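Local structure of predicted HD superfamily hydrolase (uncultured Thermotogales bacterium, 2PQ7) at residues A[17-21]-A[64-68]; A[88-92]-A[102-106]; A[134-138]-A[198-203]. The protein binds two iron(III) ions in an all-helical HD domain and probably acts as a metal-dependent hydrolase. One frame throughout, in Å; residues are numbered along the deposited sequence. Where two conformers were deposited one is given.

Interaction 1: A[17-21]-A[64-68]. With FE (Fe (III) ion), chain C; FE (Fe (III) ion), chain B.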
loop_
_atom_site.group_PDB
_atom_site.type_symbol
_atom_site.label_atom_id
_atom_site.label_comp_id
_atom_site.label_asym_id
_atom_site.label_seq_id
_atom_site.Cartn_x
_atom_site.Cartn_y
_atom_site.Cartn_z
ATOM N N ILE A 17 -25.320 -20.605 -3.883
ATOM C CA ILE A 17 -25.407 -19.148 -3.645
ATOM C C ILE A 17 -24.178 -18.446 -4.172
ATOM O O ILE A 17 -24.288 -17.447 -4.853
ATOM C CB ILE A 17 -25.653 -18.839 -2.176
ATOM C CG1 ILE A 17 -26.995 -19.420 -1.755
ATOM C CG2 ILE A 17 -25.646 -17.303 -1.971
ATOM C CD1 ILE A 17 -27.229 -19.394 -0.245
ATOM N N LEU A 18 -22.976 -18.966 -3.882
ATOM C CA LEU A 18 -21.749 -18.377 -4.408
ATOM C C LEU A 18 -21.837 -18.362 -5.927
ATOM O O LEU A 18 -21.507 -17.381 -6.585
ATOM C CB LEU A 18 -20.491 -19.185 -4.005
ATOM C CG LEU A 18 -20.009 -19.116 -2.555
ATOM C CD1 LEU A 18 -19.124 -20.305 -2.232
ATOM C CD2 LEU A 18 -19.279 -17.839 -2.259
ATOM N N ASN A 19 -22.283 -19.468 -6.492
ATOM C CA ASN A 19 -22.375 -19.554 -7.947
ATOM C C ASN A 19 -23.235 -18.402 -8.540
ATOM O O ASN A 19 -22.831 -17.714 -9.468
ATOM C CB ASN A 19 -22.879 -20.949 -8.383
ATOM C CG ASN A 19 -22.766 -21.157 -9.877
ATOM O OD1 ASN A 19 -23.740 -21.534 -10.539
ATOM N ND2 ASN A 19 -21.571 -20.937 -10.412
ATOM N N ILE A 20 -24.402 -18.209 -7.935
ATOM C CA ILE A 20 -25.410 -17.181 -8.334
ATOM C C ILE A 20 -24.796 -15.774 -8.210
ATOM O O ILE A 20 -24.915 -14.961 -9.123
ATOM C CB ILE A 20 -26.698 -17.357 -7.539
ATOM C CG1 ILE A 20 -27.476 -18.601 -7.992
ATOM C CG2 ILE A 20 -27.599 -16.127 -7.671
ATOM C CD1 ILE A 20 -28.545 -19.043 -7.000
ATOM N N VAL A 21 -24.064 -15.533 -7.128
ATOM C CA VAL A 21 -23.388 -14.285 -6.943
ATOM C C VAL A 21 -22.346 -14.058 -8.033
ATOM O O VAL A 21 -22.283 -13.016 -8.657
ATOM C CB VAL A 21 -22.805 -14.149 -5.499
ATOM C CG1 VAL A 21 -21.964 -12.925 -5.412
ATOM C CG2 VAL A 21 -23.926 -14.169 -4.441
ATOM N N LEU A 64 -23.069 -12.528 1.453
ATOM C CA LEU A 64 -22.981 -12.957 0.040
ATOM C C LEU A 64 -24.004 -12.268 -0.853
ATOM O O LEU A 64 -23.726 -11.913 -1.991
ATOM C CB LEU A 64 -23.096 -14.478 -0.072
ATOM C CG LEU A 64 -21.798 -15.239 0.031
ATOM C CD1 LEU A 64 -22.163 -16.696 -0.114
ATOM C CD2 LEU A 64 -20.866 -14.763 -1.136
ATOM N N LEU A 65 -25.215 -12.096 -0.319
ATOM C CA LEU A 65 -26.293 -11.507 -1.105
ATOM C C LEU A 65 -26.441 -9.989 -1.019
ATOM O O LEU A 65 -27.141 -9.406 -1.843
ATOM C CB LEU A 65 -27.625 -12.118 -0.703
ATOM C CG LEU A 65 -27.759 -13.585 -1.080
ATOM C CD1 LEU A 65 -29.050 -14.143 -0.482
ATOM C CD2 LEU A 65 -27.681 -13.810 -2.556
ATOM N N HIS A 66 -25.704 -9.355 -0.123
ATOM C CA HIS A 66 -26.069 -7.948 0.198
ATOM C C HIS A 66 -25.932 -6.982 -0.975
ATOM O O HIS A 66 -26.722 -6.088 -1.098
ATOM C CB HIS A 66 -25.338 -7.425 1.423
ATOM C CG HIS A 66 -23.967 -6.904 1.156
ATOM N ND1 HIS A 66 -22.900 -7.713 0.863
ATOM C CD2 HIS A 66 -23.490 -5.636 1.158
ATOM C CE1 HIS A 66 -21.823 -6.964 0.667
ATOM N NE2 HIS A 66 -22.159 -5.688 0.839
ATOM N N ASP A 67 -24.939 -7.188 -1.829
ATOM C CA ASP A 67 -24.728 -6.349 -3.000
ATOM C C ASP A 67 -25.033 -7.074 -4.332
ATOM O O ASP A 67 -24.557 -6.614 -5.388
ATOM C CB ASP A 67 -23.298 -5.852 -2.996
ATOM C CG ASP A 67 -23.074 -4.694 -2.023
ATOM O OD1 ASP A 67 -24.008 -3.959 -1.590
ATOM O OD2 ASP A 67 -21.876 -4.450 -1.692
ATOM N N ILE A 68 -25.851 -8.143 -4.284
ATOM C CA ILE A 68 -26.101 -8.920 -5.488
ATOM C C ILE A 68 -26.852 -8.110 -6.544
ATOM O O ILE A 68 -26.699 -8.366 -7.730
ATOM C CB ILE A 68 -26.762 -10.266 -5.190
ATOM C CG1 ILE A 68 -26.484 -11.262 -6.351
ATOM C CG2 ILE A 68 -28.272 -10.130 -4.902
ATOM C CD1 ILE A 68 -27.104 -12.610 -6.176
HETATM FE FE FE C . -21.128 -3.824 0.178
HETATM FE FE FE B . -24.172 -2.177 -0.693
HETATM O O HOH W 1 -22.751 -2.620 0.644
#

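Interaction 2: A[88-92]-A[102-106]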
loop_
_atom_site.group_PDB
_atom_site.type_symbol
_atom_site.label_atom_id
_atom_site.label_comp_id
_atom_site.label_asym_id
_atom_site.label_seq_id
_atom_site.Cartn_x
_atom_site.Cartn_y
_atom_site.Cartn_z
ATOM N N ALA A 88 -33.499 -11.763 -2.077
ATOM C CA ALA A 88 -33.278 -12.769 -1.028
ATOM C C ALA A 88 -34.557 -13.408 -0.555
ATOM O O ALA A 88 -34.635 -14.596 -0.303
ATOM C CB ALA A 88 -32.519 -12.135 0.113
ATOM N N SER A 89 -35.617 -12.621 -0.435
ATOM C CA SER A 89 -36.932 -13.166 -0.044
ATOM C C SER A 89 -37.545 -14.122 -1.043
ATOM O O SER A 89 -38.418 -14.906 -0.694
ATOM C CB SER A 89 -37.927 -12.025 0.190
ATOM O OG SER A 89 -37.536 -11.271 1.293
ATOM N N GLY A 90 -37.168 -13.991 -2.297
ATOM C CA GLY A 90 -37.615 -14.920 -3.292
ATOM C C GLY A 90 -36.747 -16.156 -3.397
ATOM O O GLY A 90 -37.239 -17.253 -3.478
ATOM N N LEU A 91 -35.438 -15.960 -3.353
ATOM C CA LEU A 91 -34.489 -17.061 -3.556
ATOM C C LEU A 91 -34.461 -18.027 -2.374
ATOM O O LEU A 91 -34.546 -19.232 -2.547
ATOM C CB LEU A 91 -33.072 -16.519 -3.752
ATOM C CG LEU A 91 -31.953 -17.587 -3.750
ATOM C CD1 LEU A 91 -32.077 -18.369 -5.050
ATOM C CD2 LEU A 91 -30.613 -16.945 -3.659
ATOM N N LEU A 92 -34.282 -17.523 -1.174
ATOM C CA LEU A 92 -34.018 -18.316 -0.011
ATOM C C LEU A 92 -35.075 -19.367 0.375
ATOM O O LEU A 92 -34.716 -20.491 0.778
ATOM C CB LEU A 92 -33.594 -17.467 1.186
ATOM C CG LEU A 92 -32.239 -16.749 0.978
ATOM C CD1 LEU A 92 -31.935 -15.847 2.175
ATOM C CD2 LEU A 92 -31.056 -17.759 0.667
ATOM N N VAL A 102 -35.325 -16.266 6.560
ATOM C CA VAL A 102 -35.395 -15.443 5.350
ATOM C C VAL A 102 -35.748 -13.972 5.680
ATOM O O VAL A 102 -35.148 -13.050 5.107
ATOM C CB VAL A 102 -36.392 -16.041 4.335
ATOM C CG1 VAL A 102 -36.560 -15.148 3.157
ATOM C CG2 VAL A 102 -35.981 -17.486 3.926
ATOM N N ALA A 103 -36.683 -13.739 6.595
ATOM C CA ALA A 103 -37.062 -12.359 6.936
ATOM C C ALA A 103 -35.878 -11.635 7.542
ATOM O O ALA A 103 -35.652 -10.470 7.258
ATOM C CB ALA A 103 -38.222 -12.364 7.855
ATOM N N GLU A 104 -35.113 -12.291 8.371
ATOM C CA GLU A 104 -33.996 -11.621 9.026
ATOM C C GLU A 104 -32.914 -11.267 8.006
ATOM O O GLU A 104 -32.324 -10.185 8.036
ATOM C CB GLU A 104 -33.393 -12.439 10.206
ATOM C CG GLU A 104 -32.177 -11.744 10.841
ATOM C CD GLU A 104 -31.821 -12.232 12.230
ATOM O OE1 GLU A 104 -32.667 -12.889 12.862
ATOM O OE2 GLU A 104 -30.697 -11.921 12.714
ATOM N N VAL A 105 -32.556 -12.222 7.170
ATOM C CA VAL A 105 -31.561 -11.963 6.145
ATOM C C VAL A 105 -32.012 -10.848 5.213
ATOM O O VAL A 105 -31.204 -9.950 4.861
ATOM C CB VAL A 105 -31.199 -13.243 5.328
ATOM C CG1 VAL A 105 -30.322 -12.931 4.121
ATOM C CG2 VAL A 105 -30.521 -14.244 6.230
ATOM N N SER A 106 -33.262 -10.925 4.767
ATOM C CA SER A 106 -33.787 -9.917 3.862
ATOM C C SER A 106 -33.763 -8.498 4.503
ATOM O O SER A 106 -33.307 -7.558 3.842
ATOM C CB SER A 106 -35.183 -10.303 3.371
ATOM O OG SER A 106 -35.149 -11.530 2.646
#

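Interaction 3: A[134-138]-A[198-203]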
loop_
_atom_site.group_PDB
_atom_site.type_symbol
_atom_site.label_atom_id
_atom_site.label_comp_id
_atom_site.label_asym_id
_atom_site.label_seq_id
_atom_site.Cartn_x
_atom_site.Cartn_y
_atom_site.Cartn_z
ATOM N N LEU A 134 -16.143 -2.373 7.192
ATOM C CA LEU A 134 -14.736 -2.675 7.475
ATOM C C LEU A 134 -13.920 -2.720 6.170
ATOM O O LEU A 134 -12.705 -2.559 6.203
ATOM C CB LEU A 134 -14.570 -4.044 8.141
ATOM C CG LEU A 134 -14.720 -4.120 9.653
ATOM C CD1 LEU A 134 -14.769 -5.595 10.137
ATOM C CD2 LEU A 134 -13.511 -3.350 10.312
ATOM N N ASP A 135 -14.577 -2.964 5.044
ATOM C CA ASP A 135 -13.867 -3.078 3.766
ATOM C C ASP A 135 -13.284 -1.756 3.264
ATOM O O ASP A 135 -12.488 -1.771 2.332
ATOM C CB ASP A 135 -14.755 -3.722 2.697
ATOM C CG ASP A 135 -13.935 -4.290 1.545
ATOM O OD1 ASP A 135 -12.966 -5.035 1.812
ATOM O OD2 ASP A 135 -14.297 -3.992 0.396
ATOM N N ALA A 136 -13.689 -0.624 3.840
ATOM C CA ALA A 136 -13.139 0.671 3.489
ATOM C C ALA A 136 -11.729 0.914 4.073
ATOM O O ALA A 136 -11.057 1.884 3.697
ATOM C CB ALA A 136 -14.049 1.739 3.941
ATOM N N ILE A 137 -11.287 0.062 4.984
ATOM C CA ILE A 137 -9.981 0.212 5.608
ATOM C C ILE A 137 -9.135 -1.033 5.629
ATOM O O ILE A 137 -9.612 -2.156 5.574
ATOM C CB ILE A 137 -10.074 0.768 7.023
ATOM C CG1 ILE A 137 -10.942 -0.110 7.913
ATOM C CG2 ILE A 137 -10.609 2.190 6.983
ATOM C CD1 ILE A 137 -11.155 0.456 9.306
ATOM N N GLY A 138 -7.821 -0.836 5.717
ATOM C CA GLY A 138 -6.910 -1.956 5.744
ATOM C C GLY A 138 -5.956 -1.969 4.556
ATOM O O GLY A 138 -5.934 -1.029 3.749
HETATM N N MSE A 198 -11.372 -4.912 15.107
HETATM C CA MSE A 198 -10.828 -5.074 13.760
HETATM C C MSE A 198 -10.616 -3.726 13.091
HETATM O O MSE A 198 -9.620 -3.547 12.369
HETATM C CB MSE A 198 -11.756 -5.953 12.915
HETATM C CG MSE A 198 -11.761 -7.410 13.354
HETATM SE SE MSE A 198 -13.208 -8.466 12.553
HETATM C CE MSE A 198 -12.520 -8.937 10.813
ATOM N N ALA A 199 -11.544 -2.792 13.304
ATOM C CA ALA A 199 -11.466 -1.459 12.752
ATOM C C ALA A 199 -10.281 -0.711 13.374
ATOM O O ALA A 199 -9.518 -0.055 12.660
ATOM C CB ALA A 199 -12.731 -0.699 12.998
ATOM N N GLU A 200 -10.118 -0.836 14.691
ATOM C CA GLU A 200 -8.996 -0.195 15.370
ATOM C C GLU A 200 -7.661 -0.703 14.831
ATOM O O GLU A 200 -6.735 0.067 14.576
ATOM C CB GLU A 200 -9.078 -0.465 16.874
ATOM C CG GLU A 200 -7.966 0.168 17.687
ATOM N N ASP A 201 -7.564 -2.005 14.654
ATOM C CA ASP A 201 -6.380 -2.635 14.154
ATOM C C ASP A 201 -6.084 -2.183 12.704
ATOM O O ASP A 201 -4.948 -1.765 12.379
ATOM C CB ASP A 201 -6.603 -4.122 14.226
ATOM C CG ASP A 201 -5.470 -4.922 13.680
ATOM O OD1 ASP A 201 -4.304 -4.773 14.145
ATOM O OD2 ASP A 201 -5.735 -5.761 12.796
ATOM N N ARG A 202 -7.079 -2.274 11.832
ATOM C CA ARG A 202 -6.881 -1.834 10.458
ATOM C C ARG A 202 -6.560 -0.350 10.360
ATOM O O ARG A 202 -5.690 0.030 9.567
ATOM C CB ARG A 202 -8.104 -2.145 9.618
ATOM C CG ARG A 202 -8.259 -3.608 9.393
ATOM C CD ARG A 202 -9.498 -3.827 8.566
ATOM N NE ARG A 202 -9.741 -5.238 8.328
ATOM C CZ ARG A 202 -10.517 -5.707 7.357
ATOM N NH1 ARG A 202 -11.079 -4.888 6.487
ATOM N NH2 ARG A 202 -10.630 -7.013 7.181
ATOM N N TYR A 203 -7.242 0.494 11.125
ATOM C CA TYR A 203 -7.029 1.932 11.114
ATOM C C TYR A 203 -5.600 2.281 11.585
ATOM O O TYR A 203 -4.938 3.145 11.003
ATOM C CB TYR A 203 -8.079 2.591 12.002
ATOM C CG TYR A 203 -8.078 4.091 11.956
ATOM C CD1 TYR A 203 -7.277 4.836 12.816
ATOM C CD2 TYR A 203 -8.862 4.767 11.041
ATOM C CE1 TYR A 203 -7.263 6.213 12.767
ATOM C CE2 TYR A 203 -8.860 6.149 10.987
ATOM C CZ TYR A 203 -8.056 6.866 11.852
ATOM O OH TYR A 203 -8.048 8.248 11.794
HETATM O O HOH W 2 -12.423 -6.144 4.275
#

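Interaction 1: A[17-21]-A[64-68]
Aliphatic side chains of 17-21 pack against L64 and L65 of helix 56-65 and against I68 of the type I turn from L65 to I68, burying 324 Å² in total. Along the helix, I17, L18 and I20 all hold chi1 m with chi2 t, whereas the beta-branched V21 is t. I17 points toward 64-68, and its CG2 lies 4.0 Å from L64 CD1 and 4.1 Å from L65 CD2. L18 starts away from the partner, yet its m,t rotamer swings CD2 back to within 3.6 Å of L64 CD2. V21 makes the closest approach, its CG2 3.3 Å from the carbonyl O of L64, and the same CG2 lies 3.9 Å from I68 CD1. I68, fully extended (t,t), sends CD1 into the same hollow, where I20 CG2 also stands 3.9 Å from it. The turn, with I68 N hydrogen-bonded to L65 O at 3.0 Å, puts these apolar residues on one side and the HD signature on the other. H66 NE2 binds one iron at 2.2 Å; D67 bridges both, OD2 at 2.1 Å from that iron and OD1 at 2.0 Å from the second. H37 and D132 complete the protein ligands of the first ion, H80 and H112 those of the second. Around the contact, L18 and L64 touch helix 35-52 through F39 and T38, while I20 packs on Y87 and L91, L65 on A88 and I68 on Y87, all of helix 80-91.

Interaction 2: A[88-92]-A[102-106]
This is a buried helix-to-helix contact between residues 88-92, at the C-terminal part of helix 80-91, and the middle of helix 99-111, two elements consecutive in the chain; it covers 266 Å². The backbones come closest at A88 and S106, whose CA atoms are 5.7 Å apart, a spacing that the small side chains there allow: A88 CB lies 3.7 Å from S106 OG. Both helices belong to the all-helical HD domain and are joined by a short connection. The polar edge of the contact is a serine pair: S89 OG and S106 OG are 2.8 Å apart, and S89 OG is also hydrogen-bonded to A85 O; S106 OG donates to V102 O at 2.9 Å within its own helix. Toward the connection the contact turns apolar: L92 CB meets V102 CG2 at 3.6 Å and L92 CD1 meets V105 CG1 at 3.9 Å. Helix 56-65 packs behind, with I61 against L92, A62 against V105 and L65 against A88.

Interaction 3: A[134-138]-A[198-203]
In this HD-domain protein, the loop following the metal-binding helix 123-133 packs on the long helix 193-217, with R202 making the polar links. R202 NH1 donates to two backbone carbonyls of that loop: to I137 O at 3.2 Å with an angle of 141°, and weakly to L134 O at 2.9 Å, where the angle is only 117°. L134 O is shared, since it also accepts I137 N at 3.2 Å. Water 2 accepts from R202 NH1 at 2.9 Å and donates to D135 OD1 at 2.8 Å, so the D135 carboxylate is linked to the arginine through this water. The main commitments of D135 lie on helix 35-52: OD2 is hydrogen-bonded to ND1 of the iron ligand H37, and OD1 forms a salt bridge with R40. R202 NH2 makes a weak hydrogen bond to N44. D201 is paired with R212 of the second subunit, and R202 packs on E216 of that subunit. Apolar contacts flank the polar centre: A199 CB is 3.9 Å from L134 CD2 and 4.2 Å from I137 CD1, and L134 CD1 is 4.1 Å from SE of selenomethionine M198. The CA of G138, the N-cap of helix 139-147, lies 4.1 Å from R202 CB.

Along the chain the three contacts come in series, each closing before the next opens. Interactions 1 and 2 are neighbours, with centres about 12 Å apart, and they touch: L65 CD1 lies 4.1 Å from A88 CB, and I20 CD1 lies 4.1 Å from L91 CD1, so helices 14-25, 56-65, 80-91 and 99-111 share continuous packing. Interaction 3 lies across the chain's centre from both, its centre about 23 Å from that of interaction 1 and about 29 Å from that of interaction 2, without touching either. Interactions 1 and 3 are tied to the same iron site, interaction 1 through the ligands H66 and D67, interaction 3 indirectly, through D135 hydrogen-bonded to the ligand H37. Interaction 3 also borders the second subunit.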